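Local coordinates for protein beta-1,4-exocellulase (Thermobifida fusca, PDB 4AVO) that probably hydrolyses beta-1,4-glycosidic bonds of cellulose as an exo-acting cellobiohydrolase, here represented by its glycoside hydrolase family 6 catalytic domain, at residues I204-A209 with K276-D281; G324-Q329 with D374-P379; E336-N341 with Y349-P354. The protein carries 1 engineered substitution. All coordinates share one frame; numbering follows the deposited sequence.

Contact 1 of 3, residues I204-A209 with K276-D281; sequences IFYEAA and KGFRSD. With CA (calcium ion), chain C.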
loop_
_atom_site.group_PDB
_atom_site.type_symbol
_atom_site.label_atom_id
_atom_site.label_comp_id
_atom_site.label_asym_id
_atom_site.label_seq_id
_atom_site.Cartn_x
_atom_site.Cartn_y
_atom_site.Cartn_z
ATOM N N ILE A 204 -10.105 -12.885 7.599
ATOM C CA ILE A 204 -8.949 -12.529 8.435
ATOM C C ILE A 204 -8.970 -11.058 8.847
ATOM O O ILE A 204 -8.549 -10.725 9.955
ATOM C CB ILE A 204 -7.574 -12.963 7.827
ATOM C CG1 ILE A 204 -6.476 -12.901 8.899
ATOM C CG2 ILE A 204 -7.193 -12.131 6.618
ATOM C CD1 ILE A 204 -5.661 -14.164 9.003
ATOM N N PHE A 205 -9.481 -10.192 7.974
ATOM C CA PHE A 205 -9.659 -8.781 8.329
ATOM C C PHE A 205 -10.632 -8.648 9.498
ATOM O O PHE A 205 -10.390 -7.885 10.430
ATOM C CB PHE A 205 -10.168 -7.955 7.141
ATOM C CG PHE A 205 -9.235 -7.926 5.963
ATOM C CD1 PHE A 205 -7.855 -8.023 6.133
ATOM C CD2 PHE A 205 -9.742 -7.756 4.677
ATOM C CE1 PHE A 205 -6.997 -7.990 5.033
ATOM C CE2 PHE A 205 -8.890 -7.715 3.570
ATOM C CZ PHE A 205 -7.518 -7.838 3.751
ATOM N N TYR A 206 -11.724 -9.407 9.446
ATOM C CA TYR A 206 -12.722 -9.386 10.502
ATOM C C TYR A 206 -12.136 -9.928 11.810
ATOM O O TYR A 206 -12.397 -9.380 12.877
ATOM C CB TYR A 206 -13.962 -10.179 10.073
ATOM C CG TYR A 206 -15.134 -10.058 11.023
ATOM C CD1 TYR A 206 -15.885 -8.881 11.090
ATOM C CD2 TYR A 206 -15.496 -11.122 11.847
ATOM C CE1 TYR A 206 -16.973 -8.767 11.974
ATOM C CE2 TYR A 206 -16.586 -11.022 12.725
ATOM C CZ TYR A 206 -17.313 -9.844 12.781
ATOM O OH TYR A 206 -18.383 -9.749 13.645
ATOM N N GLU A 207 -11.323 -10.983 11.715
ATOM C CA GLU A 207 -10.653 -11.551 12.888
ATOM C C GLU A 207 -9.765 -10.509 13.579
ATOM O O GLU A 207 -9.857 -10.317 14.791
ATOM C CB GLU A 207 -9.827 -12.777 12.497
ATOM C CG GLU A 207 -9.254 -13.547 13.687
ATOM C CD GLU A 207 -8.356 -14.711 13.279
ATOM O OE1 GLU A 207 -8.219 -14.987 12.067
ATOM O OE2 GLU A 207 -7.780 -15.353 14.181
ATOM N N ALA A 208 -8.923 -9.834 12.794
ATOM C CA ALA A 208 -8.014 -8.809 13.319
ATOM C C ALA A 208 -8.773 -7.636 13.939
ATOM O O ALA A 208 -8.393 -7.144 15.001
ATOM C CB ALA A 208 -7.074 -8.314 12.230
ATOM N N ALA A 209 -9.848 -7.208 13.281
ATOM C CA ALA A 209 -10.700 -6.131 13.794
ATOM C C ALA A 209 -11.374 -6.484 15.121
ATOM O O ALA A 209 -11.855 -5.598 15.826
ATOM C CB ALA A 209 -11.741 -5.743 12.763
ATOM N N LYS A 276 -19.911 -9.027 6.007
ATOM C CA LYS A 276 -19.241 -9.751 7.090
ATOM C C LYS A 276 -19.469 -9.117 8.469
ATOM O O LYS A 276 -19.390 -9.798 9.497
ATOM C CB LYS A 276 -17.738 -9.861 6.794
ATOM C CG LYS A 276 -16.938 -10.679 7.805
ATOM C CD LYS A 276 -17.243 -12.168 7.693
ATOM C CE LYS A 276 -16.560 -12.966 8.791
ATOM N NZ LYS A 276 -16.724 -14.427 8.563
ATOM N N GLY A 277 -19.743 -7.817 8.496
ATOM C CA GLY A 277 -20.030 -7.141 9.756
ATOM C C GLY A 277 -19.299 -5.834 10.000
ATOM O O GLY A 277 -19.462 -5.231 11.057
ATOM N N PHE A 278 -18.494 -5.385 9.037
ATOM C CA PHE A 278 -17.906 -4.039 9.129
ATOM C C PHE A 278 -18.986 -2.975 8.945
ATOM O O PHE A 278 -20.060 -3.267 8.417
ATOM C CB PHE A 278 -16.762 -3.860 8.122
ATOM C CG PHE A 278 -15.496 -4.561 8.530
ATOM C CD1 PHE A 278 -14.590 -3.939 9.387
ATOM C CD2 PHE A 278 -15.228 -5.850 8.089
ATOM C CE1 PHE A 278 -13.421 -4.585 9.781
ATOM C CE2 PHE A 278 -14.063 -6.508 8.483
ATOM C CZ PHE A 278 -13.164 -5.874 9.331
ATOM N N ARG A 279 -18.707 -1.753 9.401
ATOM C CA ARG A 279 -19.680 -0.658 9.345
ATOM C C ARG A 279 -20.107 -0.362 7.914
ATOM O O ARG A 279 -19.286 -0.369 7.005
ATOM C CB ARG A 279 -19.094 0.614 9.951
ATOM C CG ARG A 279 -18.732 0.524 11.420
ATOM C CD ARG A 279 -18.116 1.829 11.897
ATOM N NE ARG A 279 -19.002 2.971 11.658
ATOM C CZ ARG A 279 -19.901 3.425 12.528
ATOM N NH1 ARG A 279 -20.053 2.843 13.713
ATOM N NH2 ARG A 279 -20.653 4.473 12.214
ATOM N N SER A 280 -21.391 -0.070 7.721
ATOM C CA SER A 280 -21.904 0.228 6.384
ATOM C C SER A 280 -21.361 1.547 5.818
ATOM O O SER A 280 -21.492 1.812 4.619
ATOM C CB SER A 280 -23.433 0.247 6.396
ATOM O OG SER A 280 -23.898 1.365 7.123
ATOM N N ASP A 281 -20.764 2.373 6.675
ATOM C CA ASP A 281 -20.174 3.633 6.214
ATOM C C ASP A 281 -18.658 3.585 6.004
ATOM O O ASP A 281 -18.015 4.633 5.859
ATOM C CB ASP A 281 -20.577 4.814 7.119
ATOM C CG ASP A 281 -20.216 4.599 8.588
ATOM O OD1 ASP A 281 -19.463 3.654 8.923
ATOM O OD2 ASP A 281 -20.698 5.395 9.425
HETATM CA CA CA C . -16.895 6.582 6.187
HETATM O O HOH W 1 -15.953 5.108 8.214
HETATM O O HOH W 2 -16.826 6.989 3.769
HETATM O O HOH W 3 -14.672 5.951 5.609
HETATM O O HOH W 4 -17.851 6.740 8.455
#
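Phe278 drives the far end of its ring against residues 204-209 of helix 195-209, the tightly packed part of the contact. Its CZ lies 3.6 Å from Phe205 O, which sits at the ring edge, while its CE1 lies 3.6 Å from Ala209 CB. Tyr206 turns a ring edge toward the face of Phe278 in an offset edge-to-face pair, centroids 5.9 Å apart and planes at 82°. With CG of Tyr206 anti to the backbone N (chi1 -172°), the phenol swings out over the chain at Lys276 and Gly277: Lys276 O stands over one ring face, 3.6 Å from Tyr206 CE1. On this looser, partly exposed side the Lys276 chain crosses the ring, its CE 3.7 Å from Tyr206 CD2, and its NZ forms a salt bridge with Asp203. With an alanine in place of Tyr206, the Lys276 methylenes would probably lose the ring they pack on and the Phe278 face its edge partner, opening a gap beside Gly277. Gly277, with positive phi (133°), ends helix 262-276 in a Schellman motif. Arg279 grips the Asp281 carboxylate side-on through NE and NH2, while Asp281 O binds calcium at 2.3 Å; four waters and Asp4 are among the metal's other ligands. Phe222 of strand 221-224 meets Phe278 edge-to-face, and Leu273 of helix 262-276 packs on it. The contact joins helix 195-209 to the loop between helix 262-276 and strand 283-287.

Contact 2 of 3, residues G324-Q329 with D374-P379; sequences GNWCNQ and DRMCDP. With BGC (beta-D-glucopyranose), chain B; BGC (beta-D-glucopyranose), chain D; BGC (beta-D-glucopyranose), chain E.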
loop_
_atom_site.group_PDB
_atom_site.type_symbol
_atom_site.label_atom_id
_atom_site.label_comp_id
_atom_site.label_asym_id
_atom_site.label_seq_id
_atom_site.Cartn_x
_atom_site.Cartn_y
_atom_site.Cartn_z
ATOM N N GLY A 324 2.046 -10.500 -10.190
ATOM C CA GLY A 324 2.827 -10.754 -8.974
ATOM C C GLY A 324 4.188 -10.075 -8.913
ATOM O O GLY A 324 4.910 -10.218 -7.918
ATOM N N ASN A 325 4.553 -9.346 -9.972
ATOM C CA ASN A 325 5.814 -8.603 -9.985
ATOM C C ASN A 325 5.633 -7.294 -9.216
ATOM O O ASN A 325 5.060 -6.334 -9.738
ATOM C CB ASN A 325 6.284 -8.332 -11.425
ATOM C CG ASN A 325 6.864 -9.565 -12.114
ATOM O OD1 ASN A 325 7.235 -9.510 -13.298
ATOM N ND2 ASN A 325 6.948 -10.675 -11.390
ATOM N N TRP A 326 6.113 -7.272 -7.971
ATOM C CA TRP A 326 5.824 -6.178 -7.037
ATOM C C TRP A 326 6.939 -5.152 -6.818
ATOM O O TRP A 326 6.693 -4.074 -6.261
ATOM C CB TRP A 326 5.377 -6.754 -5.679
ATOM C CG TRP A 326 6.375 -7.710 -5.049
ATOM C CD1 TRP A 326 6.368 -9.074 -5.138
ATOM C CD2 TRP A 326 7.515 -7.366 -4.239
ATOM N NE1 TRP A 326 7.428 -9.602 -4.427
ATOM C CE2 TRP A 326 8.146 -8.576 -3.869
ATOM C CE3 TRP A 326 8.055 -6.151 -3.784
ATOM C CZ2 TRP A 326 9.305 -8.609 -3.067
ATOM C CZ3 TRP A 326 9.213 -6.180 -2.985
ATOM C CH2 TRP A 326 9.823 -7.408 -2.639
ATOM N N CYS A 327 8.161 -5.468 -7.250
ATOM C CA CYS A 327 9.311 -4.650 -6.870
ATOM C C CYS A 327 9.823 -3.705 -7.949
ATOM O O CYS A 327 10.138 -4.137 -9.064
ATOM C CB CYS A 327 10.466 -5.524 -6.359
ATOM S SG CYS A 327 11.799 -4.531 -5.629
ATOM N N ASN A 328 9.917 -2.421 -7.599
ATOM C CA ASN A 328 10.590 -1.408 -8.429
ATOM C C ASN A 328 10.302 -1.587 -9.916
ATOM O O ASN A 328 11.210 -1.733 -10.739
ATOM C CB ASN A 328 12.100 -1.426 -8.148
ATOM C CG ASN A 328 12.437 -0.994 -6.728
ATOM O OD1 ASN A 328 11.729 -0.186 -6.131
ATOM N ND2 ASN A 328 13.529 -1.523 -6.189
ATOM N N GLN A 329 9.020 -1.573 -10.249
ATOM C CA GLN A 329 8.579 -2.066 -11.544
ATOM C C GLN A 329 8.942 -1.137 -12.687
ATOM O O GLN A 329 8.576 0.042 -12.691
ATOM C CB GLN A 329 7.087 -2.396 -11.503
ATOM C CG GLN A 329 6.826 -3.707 -10.779
ATOM C CD GLN A 329 7.412 -4.877 -11.541
ATOM O OE1 GLN A 329 6.993 -5.159 -12.664
ATOM N NE2 GLN A 329 8.409 -5.535 -10.956
ATOM N N ASP A 374 15.955 -9.520 -1.495
ATOM C CA ASP A 374 14.889 -10.285 -2.117
ATOM C C ASP A 374 15.108 -10.294 -3.614
ATOM O O ASP A 374 15.234 -9.234 -4.237
ATOM C CB ASP A 374 13.520 -9.670 -1.802
ATOM C CG ASP A 374 12.379 -10.637 -2.053
ATOM O OD1 ASP A 374 12.187 -11.061 -3.207
ATOM O OD2 ASP A 374 11.678 -10.990 -1.085
ATOM N N ARG A 375 15.142 -11.485 -4.204
ATOM C CA ARG A 375 15.446 -11.584 -5.629
ATOM C C ARG A 375 14.323 -11.073 -6.542
ATOM O O ARG A 375 14.538 -10.875 -7.731
ATOM C CB ARG A 375 15.903 -12.997 -6.002
ATOM C CG ARG A 375 17.289 -13.336 -5.443
ATOM C CD ARG A 375 18.050 -14.298 -6.329
ATOM N NE ARG A 375 18.457 -13.687 -7.594
ATOM C CZ ARG A 375 18.742 -14.370 -8.701
ATOM N NH1 ARG A 375 18.662 -15.698 -8.711
ATOM N NH2 ARG A 375 19.102 -13.724 -9.804
ATOM N N MET A 376 13.138 -10.822 -5.986
ATOM C CA MET A 376 12.085 -10.171 -6.766
ATOM C C MET A 376 12.467 -8.722 -7.102
ATOM O O MET A 376 11.836 -8.095 -7.944
ATOM C CB MET A 376 10.719 -10.247 -6.062
ATOM C CG MET A 376 10.048 -11.630 -6.159
ATOM S SD MET A 376 9.653 -12.124 -7.853
ATOM C CE MET A 376 8.226 -11.085 -8.188
ATOM N N CYS A 377 13.515 -8.221 -6.454
ATOM C CA CYS A 377 14.028 -6.870 -6.693
ATOM C C CYS A 377 15.294 -6.897 -7.548
ATOM O O CYS A 377 15.872 -5.853 -7.857
ATOM C CB CYS A 377 14.311 -6.172 -5.365
ATOM S SG CYS A 377 12.818 -5.835 -4.418
ATOM N N ASP A 378 15.710 -8.110 -7.900
ATOM C CA ASP A 378 16.849 -8.374 -8.775
ATOM C C ASP A 378 16.334 -8.450 -10.216
ATOM O O ASP A 378 15.545 -9.337 -10.543
ATOM C CB ASP A 378 17.488 -9.704 -8.332
ATOM C CG ASP A 378 18.645 -10.160 -9.217
ATOM O OD1 ASP A 378 18.921 -9.558 -10.270
ATOM O OD2 ASP A 378 19.287 -11.158 -8.831
ATOM N N PRO A 379 16.770 -7.518 -11.088
ATOM C CA PRO A 379 16.286 -7.515 -12.478
ATOM C C PRO A 379 16.535 -8.842 -13.202
ATOM O O PRO A 379 15.748 -9.224 -14.076
ATOM C CB PRO A 379 17.113 -6.410 -13.146
ATOM C CG PRO A 379 17.618 -5.572 -12.044
ATOM C CD PRO A 379 17.752 -6.448 -10.841
HETATM C C2 BGC B . 0.994 -10.239 -4.893
HETATM C C3 BGC B . 2.245 -9.529 -4.408
HETATM C C4 BGC B . 2.654 -10.043 -3.022
HETATM C C5 BGC B . 2.732 -11.575 -3.041
HETATM C C6 BGC B . 2.953 -12.147 -1.646
HETATM C C1 BGC B . 1.183 -11.750 -4.866
HETATM O O2 BGC B . 0.702 -9.817 -6.209
HETATM O O3 BGC B . 1.967 -8.152 -4.382
HETATM O O4 BGC B . 3.939 -9.557 -2.722
HETATM O O5 BGC B . 1.559 -12.175 -3.565
HETATM O O6 BGC B . 3.437 -13.468 -1.752
HETATM C C2 BGC D . -1.173 -15.841 -4.934
HETATM C C3 BGC D . -0.875 -14.406 -4.503
HETATM C C4 BGC D . -0.041 -13.663 -5.551
HETATM C C5 BGC D . -0.633 -13.857 -6.953
HETATM C C6 BGC D . 0.220 -13.248 -8.065
HETATM C C1 BGC D . -1.722 -15.882 -6.362
HETATM O O2 BGC D . -2.117 -16.412 -4.056
HETATM O O3 BGC D . -0.193 -14.408 -3.267
HETATM O O4 BGC D . -0.085 -12.289 -5.246
HETATM O O5 BGC D . -0.818 -15.233 -7.233
HETATM O O6 BGC D . 1.507 -13.825 -8.057
HETATM C C2 BGC E . 5.380 -8.500 -1.124
HETATM C C3 BGC E . 5.590 -7.294 -0.189
HETATM C C4 BGC E . 5.181 -5.950 -0.825
HETATM C C5 BGC E . 3.784 -6.136 -1.461
HETATM C C6 BGC E . 3.346 -4.951 -2.308
HETATM C C1 BGC E . 3.982 -8.510 -1.734
HETATM O O2 BGC E . 5.597 -9.737 -0.460
HETATM O O3 BGC E . 6.948 -7.214 0.176
HETATM O O4 BGC E . 5.238 -4.848 0.114
HETATM O O5 BGC E . 3.738 -7.256 -2.339
HETATM O O6 BGC E . 2.026 -5.190 -2.751
HETATM O O HOH W 5 9.221 -7.825 -8.815
HETATM O O HOH W 6 14.906 -3.340 -8.171
#
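Cys327 and Cys377 are joined covalently, their SG atoms 2.1 Å apart with a chi3 of 105°, and their CA atoms are the closest CA pair of the two segments. Sulfur also meets an aromatic ring: Cys377 SG lies 3.8 Å from Trp326 CH2, oblique to the indole at 44° off the normal of its six-membered ring.

Van der Waals contacts centre on Met376. Its CB rests 3.7 Å from Trp326 CZ2, and the chain, bent at chi2 and chi3, carries CE back to within 3.4 Å of Gly324 O. One face of the indole receives sugar, with C2 of the chain E glucose over its centre; Cys327 CB covers part of the opposite face, offset toward the rim. This is an aromatic sugar platform, in keeping with the predicted substrate-binding role of Trp326.

Polar links between the segments run through water. One water accepts from Cys327 N and donates to Met376 O at 2.8 Å; another joins Asn328 ND2 to Cys377 O. Within 374-379, Asp374 OD1 uses its anti lone pair to accept from Met376 N at 2.9 Å, an Asx turn that opens the 3-10 segment 375-377.

Asn328 OD1 accepts from Asp359 N, the backbone of the predicted proton acceptor. The disulfide ties the loop between helix 308-315 and strand 339-343 to the loop between strand 346-350 and helix 406-414.

Contact 3 of 3, residues E336-N341 with Y349-P354; sequences ERPTVN and YVWVKP. With BGC (beta-D-glucopyranose), chain F; BGC (beta-D-glucopyranose), chain G.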
loop_
_atom_site.group_PDB
_atom_site.type_symbol
_atom_site.label_atom_id
_atom_site.label_comp_id
_atom_site.label_asym_id
_atom_site.label_seq_id
_atom_site.Cartn_x
_atom_site.Cartn_y
_atom_site.Cartn_z
ATOM N N GLU A 336 -2.986 8.980 -10.523
ATOM C CA GLU A 336 -3.835 10.101 -10.132
ATOM C C GLU A 336 -3.297 10.751 -8.869
ATOM O O GLU A 336 -2.913 10.059 -7.926
ATOM C CB GLU A 336 -5.247 9.596 -9.866
ATOM C CG GLU A 336 -6.031 9.287 -11.109
ATOM C CD GLU A 336 -7.006 10.379 -11.433
ATOM O OE1 GLU A 336 -6.575 11.453 -11.909
ATOM O OE2 GLU A 336 -8.210 10.171 -11.180
ATOM N N ARG A 337 -3.256 12.080 -8.855
ATOM C CA ARG A 337 -2.848 12.786 -7.650
ATOM C C ARG A 337 -3.941 12.635 -6.595
ATOM O O ARG A 337 -5.081 12.327 -6.944
ATOM C CB ARG A 337 -2.501 14.249 -7.953
ATOM C CG ARG A 337 -1.036 14.445 -8.359
ATOM C CD ARG A 337 -0.657 13.667 -9.627
ATOM N NE ARG A 337 -1.118 14.330 -10.842
ATOM C CZ ARG A 337 -1.173 13.766 -12.049
ATOM N NH1 ARG A 337 -0.820 12.496 -12.237
ATOM N NH2 ARG A 337 -1.603 14.479 -13.078
ATOM N N PRO A 338 -3.591 12.790 -5.300
ATOM C CA PRO A 338 -4.586 12.586 -4.245
ATOM C C PRO A 338 -5.878 13.361 -4.508
ATOM O O PRO A 338 -5.843 14.563 -4.812
ATOM C CB PRO A 338 -3.860 13.072 -2.987
ATOM C CG PRO A 338 -2.424 12.708 -3.260
ATOM C CD PRO A 338 -2.244 13.018 -4.738
ATOM N N THR A 339 -7.000 12.651 -4.399
ATOM C CA THR A 339 -8.305 13.131 -4.854
ATOM C C THR A 339 -9.376 12.616 -3.903
ATOM O O THR A 339 -9.401 11.424 -3.596
ATOM C CB THR A 339 -8.613 12.587 -6.269
ATOM O OG1 THR A 339 -7.609 13.036 -7.180
ATOM C CG2 THR A 339 -9.981 13.054 -6.770
ATOM N N VAL A 340 -10.258 13.509 -3.451
ATOM C CA VAL A 340 -11.379 13.137 -2.566
ATOM C C VAL A 340 -12.534 12.452 -3.322
ATOM O O VAL A 340 -12.955 12.916 -4.394
ATOM C CB VAL A 340 -11.929 14.366 -1.802
ATOM C CG1 VAL A 340 -13.123 13.989 -0.916
ATOM C CG2 VAL A 340 -10.826 15.013 -0.961
ATOM N N ASN A 341 -13.027 11.349 -2.751
ATOM C CA ASN A 341 -14.204 10.601 -3.251
ATOM C C ASN A 341 -14.317 10.526 -4.785
ATOM O O ASN A 341 -15.277 11.026 -5.377
ATOM C CB ASN A 341 -15.488 11.158 -2.612
ATOM C CG ASN A 341 -16.712 10.281 -2.855
ATOM O OD1 ASN A 341 -17.810 10.800 -3.042
ATOM N ND2 ASN A 341 -16.535 8.957 -2.832
ATOM N N TYR A 349 -8.345 8.684 -3.605
ATOM C CA TYR A 349 -7.073 8.210 -4.132
ATOM C C TYR A 349 -6.004 8.920 -3.325
ATOM O O TYR A 349 -6.107 10.122 -3.073
ATOM C CB TYR A 349 -6.901 8.531 -5.617
ATOM C CG TYR A 349 -7.908 7.866 -6.533
ATOM C CD1 TYR A 349 -8.471 6.626 -6.215
ATOM C CD2 TYR A 349 -8.304 8.487 -7.721
ATOM C CE1 TYR A 349 -9.397 6.019 -7.059
ATOM C CE2 TYR A 349 -9.224 7.884 -8.575
ATOM C CZ TYR A 349 -9.770 6.660 -8.234
ATOM O OH TYR A 349 -10.693 6.070 -9.067
ATOM N N VAL A 350 -4.984 8.174 -2.911
ATOM C CA VAL A 350 -3.933 8.711 -2.063
ATOM C C VAL A 350 -2.571 8.251 -2.556
ATOM O O VAL A 350 -2.466 7.267 -3.280
ATOM C CB VAL A 350 -4.096 8.262 -0.587
ATOM C CG1 VAL A 350 -5.255 9.002 0.079
ATOM C CG2 VAL A 350 -4.304 6.757 -0.498
ATOM N N TRP A 351 -1.540 8.981 -2.156
ATOM C CA TRP A 351 -0.154 8.572 -2.351
ATOM C C TRP A 351 0.385 8.115 -1.008
ATOM O O TRP A 351 0.729 8.932 -0.148
ATOM C CB TRP A 351 0.671 9.738 -2.886
ATOM C CG TRP A 351 0.454 10.010 -4.349
ATOM C CD1 TRP A 351 -0.538 9.511 -5.145
ATOM C CD2 TRP A 351 1.231 10.884 -5.175
ATOM N NE1 TRP A 351 -0.410 10.003 -6.428
ATOM C CE2 TRP A 351 0.665 10.850 -6.470
ATOM C CE3 TRP A 351 2.356 11.688 -4.945
ATOM C CZ2 TRP A 351 1.191 11.585 -7.539
ATOM C CZ3 TRP A 351 2.881 12.423 -6.008
ATOM C CH2 TRP A 351 2.290 12.367 -7.292
ATOM N N VAL A 352 0.412 6.806 -0.809
ATOM C CA VAL A 352 0.842 6.256 0.468
ATOM C C VAL A 352 2.309 5.873 0.385
ATOM O O VAL A 352 3.124 6.366 1.161
ATOM C CB VAL A 352 -0.043 5.082 0.904
ATOM C CG1 VAL A 352 0.504 4.440 2.185
ATOM C CG2 VAL A 352 -1.449 5.603 1.143
ATOM N N LYS A 353 2.644 4.998 -0.558
ATOM C CA LYS A 353 4.046 4.785 -0.896
ATOM C C LYS A 353 4.571 6.083 -1.519
ATOM O O LYS A 353 4.018 6.553 -2.507
ATOM C CB LYS A 353 4.197 3.622 -1.877
ATOM C CG LYS A 353 5.644 3.368 -2.324
ATOM C CD LYS A 353 6.524 2.834 -1.196
ATOM C CE LYS A 353 7.944 2.598 -1.680
ATOM N NZ LYS A 353 8.809 1.976 -0.637
ATOM N N PRO A 354 5.616 6.687 -0.928
ATOM C CA PRO A 354 6.088 7.962 -1.477
ATOM C C PRO A 354 6.912 7.741 -2.744
ATOM O O PRO A 354 7.903 7.002 -2.704
ATOM C CB PRO A 354 6.961 8.534 -0.350
ATOM C CG PRO A 354 6.592 7.730 0.883
ATOM C CD PRO A 354 6.292 6.364 0.341
HETATM C C2 BGC F . 10.107 0.234 3.557
HETATM C C3 BGC F . 10.097 1.368 4.583
HETATM C C4 BGC F . 9.695 2.689 3.936
HETATM C C5 BGC F . 8.413 2.496 3.119
HETATM C C6 BGC F . 8.010 3.755 2.350
HETATM C C1 BGC F . 8.796 0.152 2.763
HETATM O O2 BGC F . 10.372 -0.977 4.231
HETATM O O3 BGC F . 11.362 1.498 5.194
HETATM O O4 BGC F . 9.514 3.649 4.948
HETATM O O5 BGC F . 8.573 1.438 2.188
HETATM O O6 BGC F . 8.941 4.005 1.313
HETATM C C2 BGC G . 6.681 -2.822 -0.690
HETATM C C3 BGC G . 7.739 -1.803 -0.212
HETATM C C4 BGC G . 7.576 -1.337 1.233
HETATM C C5 BGC G . 6.863 -2.456 2.004
HETATM C C6 BGC G . 5.376 -2.149 2.134
HETATM C C1 BGC G . 6.523 -4.086 0.179
HETATM O O2 BGC G . 7.150 -3.239 -1.945
HETATM O O3 BGC G . 7.729 -0.672 -1.062
HETATM O O4 BGC G . 8.840 -0.933 1.794
HETATM O O5 BGC G . 7.041 -3.774 1.472
HETATM O O6 BGC G . 4.713 -2.506 0.944
#
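Trp351 carries its CG anti to the carbonyl carbon (chi1 -77°), a setting that lays the indole alongside 336-338 and points NE1 at Glu336 O. Tyr349 has a similar first torsion (chi1 -63°), which brings its ring edge to Glu336, whose chain bends at chi2 to place OE2 near the ring plane, 3.6 Å from Tyr349 CE2.

Thr339 and Tyr349 form an antiparallel hydrogen-bonded pair: Thr339 N to Tyr349 O at 3.0 Å and Tyr349 N to Thr339 O at 2.9 Å. Tyr349 O takes a further CA-H...O contact from Pro338. The pair belongs to the beta hairpin of strands 339-343 and 346-350. Beyond the hairpin, Lys353 NZ lies within hydrogen-bonding distance of four oxygens, O6 and O5 of the chain F glucose, O3 of the chain G glucose and Ser358 O, so at least one N-H must be shared; its charge would probably polarise the sugar oxygens it touches, consistent with its predicted substrate-binding role.

The indole is held in three ways. NE1 donates to Glu336 O at 2.9 Å with an N-H...O angle of 142°, approaching from above the carbonyl plane. Pro338 CD stands over the five-membered ring in a CH-pi contact, 3.8 Å from its centroid and close to the normal. Arg337 runs side by side with the benzo end, CD 3.5 Å from Trp351 CZ2, before its guanidinium goes on to Pro418 O. Glu336 O serves two donors, Trp351 NE1 and Thr288 OG1, and the indole bond together with the Pro338 CD stack fixes the rotation of the Trp351 ring.

In the fold
The three contacts occupy separate parts of the catalytic domain, none touching another. Contacts 1 and 2 lie on opposite sides of the chain's centre, their centres 31 Å apart. Contacts 2 and 3 come nearest, with about 6 Å between closest atoms and 23 Å between centres; in sequence, both segments of contact 3 fall between the two segments of contact 2. Both reach the bound glycan, contact 2 through Trp326 and contact 3 through Lys353, and Asp359, the predicted proton acceptor, bonds through its N to Asn328 and makes a long, weak ion pair with Lys353. Contact 1 is more remote, the Phe205 side chain about 12 Å from a bound glucose; the ligand there is calcium, bound by Asp281.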